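Local coordinates for prenyltransference for protein (Lavandula lanata, PDB 5HC8) that condenses two molecules of dimethylallyl diphosphate in a head-to-middle fashion to form lavandulyl diphosphate, as a prenyltransferase related to undecaprenyl diphosphate synthases, at residues N44-I48 against F220-E225; R193-R199 against F215-F220; D147-A152 against F174-M179. All coordinates share one frame; numbering follows the deposited sequence.

How the contacts relate
Around a six-stranded parallel sheet, the three contacts are centred 14 to 16 Å from the centre of the chain. Contact 1 joins helix 34-54 to the loop that enters helix 225-237; contact 3 and then contact 2 are nested within the segment it closes. Contacts 1 and 2 adjoin, with centres about 13 Å apart and F220 in common, so the loop after strand 212-215 links the diphosphate-binding arginines to helix 34-54. Contact 3, between helix 144-160 and the end of helix 171-176 with the turn after it, is centred about 28 Å from contact 2, across the chain's centre from contact 1. Contact 2 holds the diphosphate analogue; contacts 2 and 3 both reach the second subunit.

Contact 1. Residues N44-I48 against F220-E225; sequences NWKHI and FPDFGE
I48 pushes its CD1 methyl between two aromatic rings of the facing loop, 3.7 Å from F220 CZ and equally close to F223 CD1. It arrives at the rim of F223, near the plane of that ring and at about a right angle to the side chain, whereas it meets F220 from the opposite direction and obliquely. Both phenylalanines turn CG away from their own backbone N (chi1 -167° in F220, -171° in F223), which brings the rings to the helix. At the next ring atom, F220 CE2, the indole of W45 touches rim to rim, the planes 68° apart and neither ring over the other. CE2 of F220 sits at the indole edge, near its plane and 3.5 Å from W45 NE1. Beyond this edge the indole packs on Y84 and F87 and on strand 59-65; Y84 also lines the pocket of the bound methylbutadiene.

At the solvent side, the H47 imidazole and E225 carboxylate have nearly parallel planes but do not pair directly. E225 OE1 packs 3.5 Å from H47 CB and accepts a hydrogen bond from a water that also lies 3.2 Å from H47 ND1. OE2 of E225 is taken by a salt bridge to R51, one turn after H47 on helix 34-54. G224 occupies the N-cap of helix 225-237, its N bonded to D227. Helix 34-54 thus packs against strand 59-65 and, through these side chains, against the entry to the C-terminal helix, within the fold of the cis-prenyltransferases related to undecaprenyl diphosphate synthase.

Contact 2. Residues R193-R199 against F215-F220; sequences RAAGEQR and FTPKLF. With ISY (3-methylbut-3-enylsulfanyl(phosphonooxy)phosphinic acid), chain F.
R193 and F215 form a parallel beta bridge, and one backbone bond accompanies it: T216 N donates to R193 O over 3.2 Å, almost straight at 167°. Further on, the chains leave the sheet: a weak bond runs from A195 N to K218 O, and G196 adopts a positive phi at which a CB would collide with the carbonyl oxygen of A195.

Apolar contacts fill in around this framework. Q198 lays its CG over one face of the F215 ring, displaced toward the rim, in a CH-pi contact of 4.0 Å to the ring centroid, and the amide plane stands at 67° to the ring. A194 CB meets the edge of F220, near the plane of its ring, and A195 CB touches L219 CD2 at 3.9 Å. These loops lie where strands 190-193 and 212-215 end, at one margin of the parallel sheet; in undecaprenyl diphosphate synthase relatives, too, substrate sits over the C-terminal ends of the strands.

Charged groups complete the contact at the diphosphate of the bound thiolo analogue ISY. Two guanidinium edges converge on its O4, with R199 NH2 at 2.8 Å and R193 NH2 at 3.0 Å, while R199 NE holds O5 at 3.0 Å. R193 NH2 also pairs with D21. The chain of R199 starts between its backbone N and carbonyl carbon (chi1 57°) and runs extended to the phosphate. R193 NH1 reaches R199 O at 2.8 Å, from above the carbonyl plane, and also bonds S201. R199 NH1 makes a salt bridge with E197 OE2 at 3.3 Å and another with E212 of the second subunit; E197 in turn pairs with K25.

Contact 3. Residues D147-A152 against F174-M179; sequences DIVEAA and FEQHLM
F174 lays its ring obliquely against helix 144-160, with CZ 3.8 Å from I148 CG2 and CE1 3.9 Å from A151 CB, while W206 of the same chain stacks on it; A152 of the second subunit packs on F174, so this helix pair lies at the dimer interface. The other flat group is the D147 carboxylate. Its OD1 turns the syn lone pair to the backbone and takes M179 N at 2.7 Å in a nearly straight bond (169°), while the L178 side chain crosses that of D147 at about a right angle, its CD2 3.5 Å from D147 CG. With chi1 at -158°, CG of D147 swings away from its backbone N toward the turn after helix 171-176. The methionine folds back at chi3, its CE 3.7 Å from D147 CB. One turn on, A151 CB packs between H177 O and L178 CD2.

D147 OD2 is hydrogen-bonded to Y142 and Q207. With an alanine in place of D147, the M179 amide, Y142 and Q207 would probably lose their common carboxylate partner, and the turn one of its ties to the helix. A buried carboxylate with three hydrogen-bond partners is consistent with an ionised group stabilised by them.

Contact 1. Residues N44-I48 against F220-E225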
loop_
_atom_site.group_PDB
_atom_site.type_symbol
_atom_site.label_atom_id
_atom_site.label_comp_id
_atom_site.label_asym_id
_atom_site.label_seq_id
_atom_site.Cartn_x
_atom_site.Cartn_y
_atom_site.Cartn_z
ATOM N N ASN A 44 -22.305 8.943 -11.134
ATOM C CA ASN A 44 -21.890 9.734 -9.978
ATOM C C ASN A 44 -20.610 10.507 -10.217
ATOM O O ASN A 44 -20.365 11.504 -9.547
ATOM C CB ASN A 44 -21.697 8.851 -8.732
ATOM C CG ASN A 44 -22.945 8.126 -8.305
ATOM O OD1 ASN A 44 -22.897 7.078 -7.664
ATOM N ND2 ASN A 44 -24.075 8.661 -8.673
ATOM N N TRP A 45 -19.762 10.027 -11.124
ATOM C CA TRP A 45 -18.415 10.605 -11.261
ATOM C C TRP A 45 -18.404 12.107 -11.502
ATOM O O TRP A 45 -17.632 12.837 -10.899
ATOM C CB TRP A 45 -17.628 9.907 -12.314
ATOM C CG TRP A 45 -17.314 8.471 -12.117
ATOM C CD1 TRP A 45 -17.728 7.648 -11.116
ATOM C CD2 TRP A 45 -16.568 7.669 -12.993
ATOM N NE1 TRP A 45 -17.235 6.424 -11.297
ATOM C CE2 TRP A 45 -16.543 6.383 -12.459
ATOM C CE3 TRP A 45 -15.947 7.903 -14.223
ATOM C CZ2 TRP A 45 -15.934 5.323 -13.095
ATOM C CZ3 TRP A 45 -15.323 6.851 -14.842
ATOM C CH2 TRP A 45 -15.327 5.589 -14.284
ATOM N N LYS A 46 -19.314 12.606 -12.355
ATOM C CA LYS A 46 -19.236 14.004 -12.728
ATOM C C LYS A 46 -19.457 14.911 -11.513
ATOM O O LYS A 46 -18.817 15.926 -11.379
ATOM C CB LYS A 46 -20.184 14.332 -13.926
ATOM C CG LYS A 46 -21.641 14.112 -13.630
ATOM C CD LYS A 46 -22.574 14.480 -14.792
ATOM C CE LYS A 46 -24.001 13.989 -14.469
ATOM N NZ LYS A 46 -24.122 12.487 -14.323
ATOM N N HIS A 47 -20.359 14.528 -10.626
ATOM C CA HIS A 47 -20.672 15.393 -9.459
ATOM C C HIS A 47 -19.527 15.324 -8.448
ATOM O O HIS A 47 -19.201 16.304 -7.788
ATOM C CB HIS A 47 -21.916 14.909 -8.790
ATOM C CG HIS A 47 -23.086 14.859 -9.700
ATOM N ND1 HIS A 47 -23.606 15.993 -10.287
ATOM C CD2 HIS A 47 -23.806 13.812 -10.176
ATOM C CE1 HIS A 47 -24.618 15.654 -11.065
ATOM N NE2 HIS A 47 -24.757 14.336 -11.017
ATOM N N ILE A 48 -18.872 14.163 -8.390
ATOM C CA ILE A 48 -17.702 14.028 -7.517
ATOM C C ILE A 48 -16.554 14.874 -8.021
ATOM O O ILE A 48 -15.861 15.507 -7.233
ATOM C CB ILE A 48 -17.320 12.545 -7.405
ATOM C CG1 ILE A 48 -18.404 11.845 -6.584
ATOM C CG2 ILE A 48 -15.999 12.404 -6.673
ATOM C CD1 ILE A 48 -18.467 10.379 -6.819
ATOM N N PHE A 220 -20.653 1.965 -4.094
ATOM C CA PHE A 220 -20.331 3.144 -4.869
ATOM C C PHE A 220 -21.547 3.749 -5.645
ATOM O O PHE A 220 -21.575 4.964 -5.860
ATOM C CB PHE A 220 -19.229 2.962 -5.842
ATOM C CG PHE A 220 -18.726 4.294 -6.387
ATOM C CD1 PHE A 220 -17.913 5.099 -5.611
ATOM C CD2 PHE A 220 -19.094 4.740 -7.625
ATOM C CE1 PHE A 220 -17.504 6.330 -6.056
ATOM C CE2 PHE A 220 -18.640 5.951 -8.093
ATOM C CZ PHE A 220 -17.848 6.744 -7.304
ATOM N N PRO A 221 -22.495 2.915 -6.127
ATOM C CA PRO A 221 -23.640 3.594 -6.746
ATOM C C PRO A 221 -24.383 4.579 -5.807
ATOM O O PRO A 221 -25.088 5.473 -6.302
ATOM C CB PRO A 221 -24.543 2.430 -7.155
ATOM C CG PRO A 221 -23.614 1.359 -7.485
ATOM C CD PRO A 221 -22.556 1.475 -6.350
ATOM N N ASP A 222 -24.258 4.397 -4.493
ATOM C CA ASP A 222 -24.853 5.322 -3.487
ATOM C C ASP A 222 -23.928 6.481 -3.087
ATOM O O ASP A 222 -24.318 7.338 -2.294
ATOM C CB ASP A 222 -25.280 4.545 -2.224
ATOM C CG ASP A 222 -26.417 3.584 -2.482
ATOM O OD1 ASP A 222 -27.268 3.918 -3.340
ATOM O OD2 ASP A 222 -26.411 2.479 -1.883
ATOM N N PHE A 223 -22.732 6.531 -3.672
ATOM C CA PHE A 223 -21.679 7.416 -3.226
ATOM C C PHE A 223 -21.804 8.730 -3.955
ATOM O O PHE A 223 -21.751 8.777 -5.159
ATOM C CB PHE A 223 -20.312 6.805 -3.575
ATOM C CG PHE A 223 -19.156 7.517 -2.975
ATOM C CD1 PHE A 223 -18.635 8.646 -3.591
ATOM C CD2 PHE A 223 -18.558 7.069 -1.804
ATOM C CE1 PHE A 223 -17.529 9.329 -3.076
ATOM C CE2 PHE A 223 -17.463 7.764 -1.285
ATOM C CZ PHE A 223 -16.960 8.892 -1.919
ATOM N N GLY A 224 -21.968 9.802 -3.216
ATOM C CA GLY A 224 -22.108 11.108 -3.831
ATOM C C GLY A 224 -21.226 12.153 -3.260
ATOM O O GLY A 224 -20.224 11.866 -2.551
ATOM N N GLU A 225 -21.619 13.389 -3.515
ATOM C CA GLU A 225 -20.841 14.518 -3.049
ATOM C C GLU A 225 -20.685 14.542 -1.511
ATOM O O GLU A 225 -19.613 14.941 -1.006
ATOM C CB GLU A 225 -21.391 15.821 -3.535
ATOM C CG GLU A 225 -21.443 15.919 -5.039
ATOM C CD GLU A 225 -21.955 17.284 -5.502
ATOM O OE1 GLU A 225 -22.877 17.262 -6.315
ATOM O OE2 GLU A 225 -21.415 18.337 -5.091
HETATM O O HOH W 1 -22.313 18.612 -8.996
#

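Contact 2. Residues R193-R199 against F215-F220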
loop_
_atom_site.group_PDB
_atom_site.type_symbol
_atom_site.label_atom_id
_atom_site.label_comp_id
_atom_site.label_asym_id
_atom_site.label_seq_id
_atom_site.Cartn_x
_atom_site.Cartn_y
_atom_site.Cartn_z
ATOM N N ARG A 193 -11.941 4.323 -0.341
ATOM C CA ARG A 193 -12.488 3.111 -0.915
ATOM C C ARG A 193 -13.878 2.839 -0.427
ATOM O O ARG A 193 -14.108 2.722 0.748
ATOM C CB ARG A 193 -11.595 1.889 -0.665
ATOM C CG ARG A 193 -12.170 0.592 -1.244
ATOM C CD ARG A 193 -11.190 -0.576 -1.216
ATOM N NE ARG A 193 -11.895 -1.716 -1.761
ATOM C CZ ARG A 193 -11.345 -2.680 -2.492
ATOM N NH1 ARG A 193 -10.039 -2.749 -2.717
ATOM N NH2 ARG A 193 -12.116 -3.622 -2.980
ATOM N N ALA A 194 -14.784 2.748 -1.402
ATOM C CA ALA A 194 -16.174 2.487 -1.191
ATOM C C ALA A 194 -16.405 1.005 -1.036
ATOM O O ALA A 194 -15.580 0.186 -1.443
ATOM C CB ALA A 194 -16.964 2.976 -2.368
ATOM N N ALA A 195 -17.525 0.681 -0.384
ATOM C CA ALA A 195 -18.079 -0.683 -0.311
ATOM C C ALA A 195 -17.507 -1.601 0.815
ATOM O O ALA A 195 -17.768 -2.791 0.836
ATOM C CB ALA A 195 -18.025 -1.388 -1.698
ATOM N N GLY A 196 -16.682 -1.087 1.678
ATOM C CA GLY A 196 -16.475 -1.728 2.964
ATOM C C GLY A 196 -15.202 -2.598 3.016
ATOM O O GLY A 196 -14.810 -2.978 4.108
ATOM N N GLU A 197 -14.613 -2.973 1.866
ATOM C CA GLU A 197 -13.404 -3.823 1.865
ATOM C C GLU A 197 -12.222 -2.952 2.248
ATOM O O GLU A 197 -12.141 -1.756 1.834
ATOM C CB GLU A 197 -13.139 -4.537 0.542
ATOM C CG GLU A 197 -14.359 -5.281 -0.022
ATOM C CD GLU A 197 -14.791 -6.497 0.793
ATOM O OE1 GLU A 197 -15.931 -6.947 0.547
ATOM O OE2 GLU A 197 -14.066 -7.009 1.671
ATOM N N GLN A 198 -11.273 -3.557 2.966
ATOM C CA GLN A 198 -10.101 -2.856 3.450
ATOM C C GLN A 198 -8.838 -3.509 2.845
ATOM O O GLN A 198 -8.226 -4.380 3.451
ATOM C CB GLN A 198 -10.095 -2.900 4.978
ATOM C CG GLN A 198 -11.234 -2.103 5.589
ATOM C CD GLN A 198 -11.355 -2.426 7.082
ATOM O OE1 GLN A 198 -11.963 -3.455 7.507
ATOM N NE2 GLN A 198 -10.716 -1.679 7.841
ATOM N N ARG A 199 -8.526 -3.063 1.634
ATOM C CA ARG A 199 -7.437 -3.624 0.841
ATOM C C ARG A 199 -7.320 -2.701 -0.386
ATOM O O ARG A 199 -8.231 -1.936 -0.687
ATOM C CB ARG A 199 -7.674 -5.094 0.417
ATOM C CG ARG A 199 -8.949 -5.348 -0.361
ATOM C CD ARG A 199 -9.015 -6.760 -0.911
ATOM N NE ARG A 199 -10.320 -7.018 -1.564
ATOM C CZ ARG A 199 -11.372 -7.607 -1.013
ATOM N NH1 ARG A 199 -11.332 -8.086 0.215
ATOM N NH2 ARG A 199 -12.489 -7.731 -1.747
ATOM N N PHE A 215 -12.138 4.307 4.551
ATOM C CA PHE A 215 -12.965 3.216 4.079
ATOM C C PHE A 215 -14.405 3.477 4.501
ATOM O O PHE A 215 -14.633 3.756 5.663
ATOM C CB PHE A 215 -12.480 1.930 4.705
ATOM C CG PHE A 215 -11.054 1.601 4.396
ATOM C CD1 PHE A 215 -10.697 1.053 3.206
ATOM C CD2 PHE A 215 -10.035 1.828 5.361
ATOM C CE1 PHE A 215 -9.369 0.768 2.915
ATOM C CE2 PHE A 215 -8.719 1.510 5.047
ATOM C CZ PHE A 215 -8.388 1.007 3.830
ATOM N N THR A 216 -15.347 3.455 3.559
ATOM C CA THR A 216 -16.741 3.658 3.855
ATOM C C THR A 216 -17.468 2.401 3.438
ATOM O O THR A 216 -17.195 1.931 2.342
ATOM C CB THR A 216 -17.538 4.464 2.845
ATOM O OG1 THR A 216 -16.759 5.288 1.992
ATOM C CG2 THR A 216 -18.613 5.029 3.452
ATOM N N PRO A 217 -18.425 1.916 4.247
ATOM C CA PRO A 217 -19.317 0.811 3.784
ATOM C C PRO A 217 -20.258 1.158 2.636
ATOM O O PRO A 217 -20.755 0.252 1.988
ATOM C CB PRO A 217 -20.069 0.406 5.043
ATOM C CG PRO A 217 -20.158 1.687 5.783
ATOM C CD PRO A 217 -18.755 2.298 5.628
ATOM N N LYS A 218 -20.402 2.435 2.275
ATOM C CA LYS A 218 -21.272 2.825 1.183
ATOM C C LYS A 218 -20.904 2.207 -0.128
ATOM O O LYS A 218 -19.781 2.280 -0.516
ATOM C CB LYS A 218 -21.287 4.343 0.973
ATOM C CG LYS A 218 -22.184 5.066 1.933
ATOM C CD LYS A 218 -23.242 5.854 1.168
ATOM C CE LYS A 218 -24.101 6.583 2.152
ATOM N NZ LYS A 218 -24.442 7.897 1.550
ATOM N N LEU A 219 -21.890 1.643 -0.825
ATOM C CA LEU A 219 -21.673 1.003 -2.100
ATOM C C LEU A 219 -21.568 2.106 -3.154
ATOM O O LEU A 219 -22.261 3.134 -3.092
ATOM C CB LEU A 219 -22.812 0.002 -2.410
ATOM C CG LEU A 219 -23.085 -1.105 -1.380
ATOM C CD1 LEU A 219 -24.220 -1.961 -1.927
ATOM C CD2 LEU A 219 -21.839 -1.933 -1.050
ATOM N N PHE A 220 -20.653 1.965 -4.094
ATOM C CA PHE A 220 -20.331 3.144 -4.869
ATOM C C PHE A 220 -21.547 3.749 -5.645
ATOM O O PHE A 220 -21.575 4.964 -5.860
ATOM C CB PHE A 220 -19.229 2.962 -5.842
ATOM C CG PHE A 220 -18.726 4.294 -6.387
ATOM C CD1 PHE A 220 -17.913 5.099 -5.611
ATOM C CD2 PHE A 220 -19.094 4.740 -7.625
ATOM C CE1 PHE A 220 -17.504 6.330 -6.056
ATOM C CE2 PHE A 220 -18.640 5.951 -8.093
ATOM C CZ PHE A 220 -17.848 6.744 -7.304
HETATM P P1 ISY F . -11.357 -7.016 -5.169
HETATM O O2 ISY F . -11.254 -6.178 -6.595
HETATM P P3 ISY F . -12.326 -5.237 -7.267
HETATM O O4 ISY F . -12.371 -6.330 -4.172
HETATM O O5 ISY F . -9.976 -7.257 -4.494
HETATM O O6 ISY F . -11.907 -8.376 -5.577
HETATM O O7 ISY F . -13.704 -5.729 -7.007
HETATM O O8 ISY F . -11.897 -5.002 -8.789
HETATM S S9 ISY F . -12.176 -3.411 -6.170
HETATM C C10 ISY F . -10.793 -2.653 -6.988
HETATM C C11 ISY F . -11.465 -1.518 -7.716
HETATM C C12 ISY F . -11.188 -1.234 -9.166
HETATM C C13 ISY F . -11.863 -0.105 -9.797
HETATM C C14 ISY F . -10.413 -2.176 -10.009
#

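Contact 3. Residues D147-A152 against F174-M179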
loop_
_atom_site.group_PDB
_atom_site.type_symbol
_atom_site.label_atom_id
_atom_site.label_comp_id
_atom_site.label_asym_id
_atom_site.label_seq_id
_atom_site.Cartn_x
_atom_site.Cartn_y
_atom_site.Cartn_z
ATOM N N ASP A 147 2.660 -0.980 -12.774
ATOM C CA ASP A 147 3.368 0.309 -12.748
ATOM C C ASP A 147 4.819 0.212 -12.302
ATOM O O ASP A 147 5.731 0.743 -12.964
ATOM C CB ASP A 147 2.574 1.283 -11.847
ATOM C CG ASP A 147 2.847 2.732 -12.109
ATOM O OD1 ASP A 147 3.520 3.142 -13.129
ATOM O OD2 ASP A 147 2.298 3.513 -11.256
ATOM N N ILE A 148 5.089 -0.389 -11.142
ATOM C CA ILE A 148 6.366 -0.556 -10.670
ATOM C C ILE A 148 7.247 -1.368 -11.653
ATOM O O ILE A 148 8.432 -1.027 -11.892
ATOM C CB ILE A 148 6.372 -1.166 -9.303
ATOM C CG1 ILE A 148 5.721 -0.172 -8.289
ATOM C CG2 ILE A 148 7.776 -1.576 -8.850
ATOM C CD1 ILE A 148 5.397 -0.854 -6.971
ATOM N N VAL A 149 6.739 -2.435 -12.189
ATOM C CA VAL A 149 7.560 -3.296 -13.083
ATOM C C VAL A 149 7.914 -2.516 -14.350
ATOM O O VAL A 149 9.052 -2.530 -14.780
ATOM C CB VAL A 149 6.817 -4.600 -13.445
ATOM C CG1 VAL A 149 7.560 -5.382 -14.545
ATOM C CG2 VAL A 149 6.640 -5.505 -12.233
ATOM N N GLU A 150 6.962 -1.781 -14.879
ATOM C CA GLU A 150 7.148 -1.022 -16.114
ATOM C C GLU A 150 8.125 0.152 -15.901
ATOM O O GLU A 150 9.017 0.436 -16.769
ATOM C CB GLU A 150 5.817 -0.556 -16.672
ATOM C CG GLU A 150 5.905 0.424 -17.826
ATOM C CD GLU A 150 6.609 -0.166 -19.066
ATOM O OE1 GLU A 150 6.647 -1.410 -19.160
ATOM O OE2 GLU A 150 7.150 0.610 -19.914
ATOM N N ALA A 151 8.026 0.811 -14.761
ATOM C CA ALA A 151 9.083 1.734 -14.321
ATOM C C ALA A 151 10.477 1.091 -14.249
ATOM O O ALA A 151 11.493 1.682 -14.746
ATOM C CB ALA A 151 8.738 2.401 -12.996
ATOM N N ALA A 152 10.549 -0.074 -13.619
ATOM C CA ALA A 152 11.769 -0.852 -13.529
ATOM C C ALA A 152 12.354 -1.201 -14.946
ATOM O O ALA A 152 13.588 -1.065 -15.160
ATOM C CB ALA A 152 11.569 -2.084 -12.660
ATOM N N PHE A 174 13.034 6.859 -9.633
ATOM C CA PHE A 174 12.057 5.785 -9.795
ATOM C C PHE A 174 10.685 6.373 -10.010
ATOM O O PHE A 174 9.988 6.052 -10.959
ATOM C CB PHE A 174 12.170 4.797 -8.629
ATOM C CG PHE A 174 11.563 3.471 -8.952
ATOM C CD1 PHE A 174 10.204 3.315 -8.891
ATOM C CD2 PHE A 174 12.351 2.437 -9.427
ATOM C CE1 PHE A 174 9.624 2.114 -9.235
ATOM C CE2 PHE A 174 11.774 1.209 -9.764
ATOM C CZ PHE A 174 10.404 1.082 -9.721
ATOM N N GLU A 175 10.397 7.433 -9.272
ATOM C CA GLU A 175 9.158 8.176 -9.381
ATOM C C GLU A 175 8.918 8.756 -10.762
ATOM O O GLU A 175 7.817 8.722 -11.297
ATOM C CB GLU A 175 9.255 9.229 -8.259
ATOM C CG GLU A 175 8.163 10.223 -7.929
ATOM C CD GLU A 175 7.122 9.651 -7.049
ATOM O OE1 GLU A 175 7.285 9.483 -5.794
ATOM O OE2 GLU A 175 6.127 9.326 -7.702
ATOM N N GLN A 176 9.969 9.248 -11.431
ATOM C CA GLN A 176 9.763 9.895 -12.752
ATOM C C GLN A 176 9.470 8.890 -13.874
ATOM O O GLN A 176 9.099 9.251 -14.979
ATOM C CB GLN A 176 11.039 10.650 -13.216
ATOM C CG GLN A 176 11.637 11.678 -12.277
ATOM C CD GLN A 176 13.130 11.944 -12.627
ATOM O OE1 GLN A 176 13.575 11.714 -13.769
ATOM N NE2 GLN A 176 13.904 12.408 -11.645
ATOM N N HIS A 177 9.576 7.595 -13.568
ATOM C CA HIS A 177 9.253 6.555 -14.577
ATOM C C HIS A 177 7.945 5.813 -14.357
ATOM O O HIS A 177 7.578 4.944 -15.167
ATOM C CB HIS A 177 10.453 5.615 -14.605
ATOM C CG HIS A 177 11.670 6.276 -15.175
ATOM N ND1 HIS A 177 12.634 6.870 -14.392
ATOM C CD2 HIS A 177 12.019 6.517 -16.467
ATOM C CE1 HIS A 177 13.564 7.401 -15.178
ATOM N NE2 HIS A 177 13.212 7.192 -16.437
ATOM N N LEU A 178 7.216 6.176 -13.301
ATOM C CA LEU A 178 5.874 5.604 -13.103
ATOM C C LEU A 178 4.910 6.312 -13.954
ATOM O O LEU A 178 5.205 7.414 -14.491
ATOM C CB LEU A 178 5.466 5.742 -11.612
ATOM C CG LEU A 178 6.394 4.923 -10.715
ATOM C CD1 LEU A 178 6.311 5.435 -9.282
ATOM C CD2 LEU A 178 5.975 3.435 -10.721
ATOM N N MET A 179 3.725 5.716 -14.063
ATOM C CA MET A 179 2.612 6.283 -14.782
ATOM C C MET A 179 2.079 7.557 -14.173
ATOM O O MET A 179 1.458 8.329 -14.893
ATOM C CB MET A 179 1.486 5.257 -14.991
ATOM C CG MET A 179 1.863 4.182 -16.002
ATOM S SD MET A 179 0.539 2.977 -16.257
ATOM C CE MET A 179 1.144 1.640 -15.278
#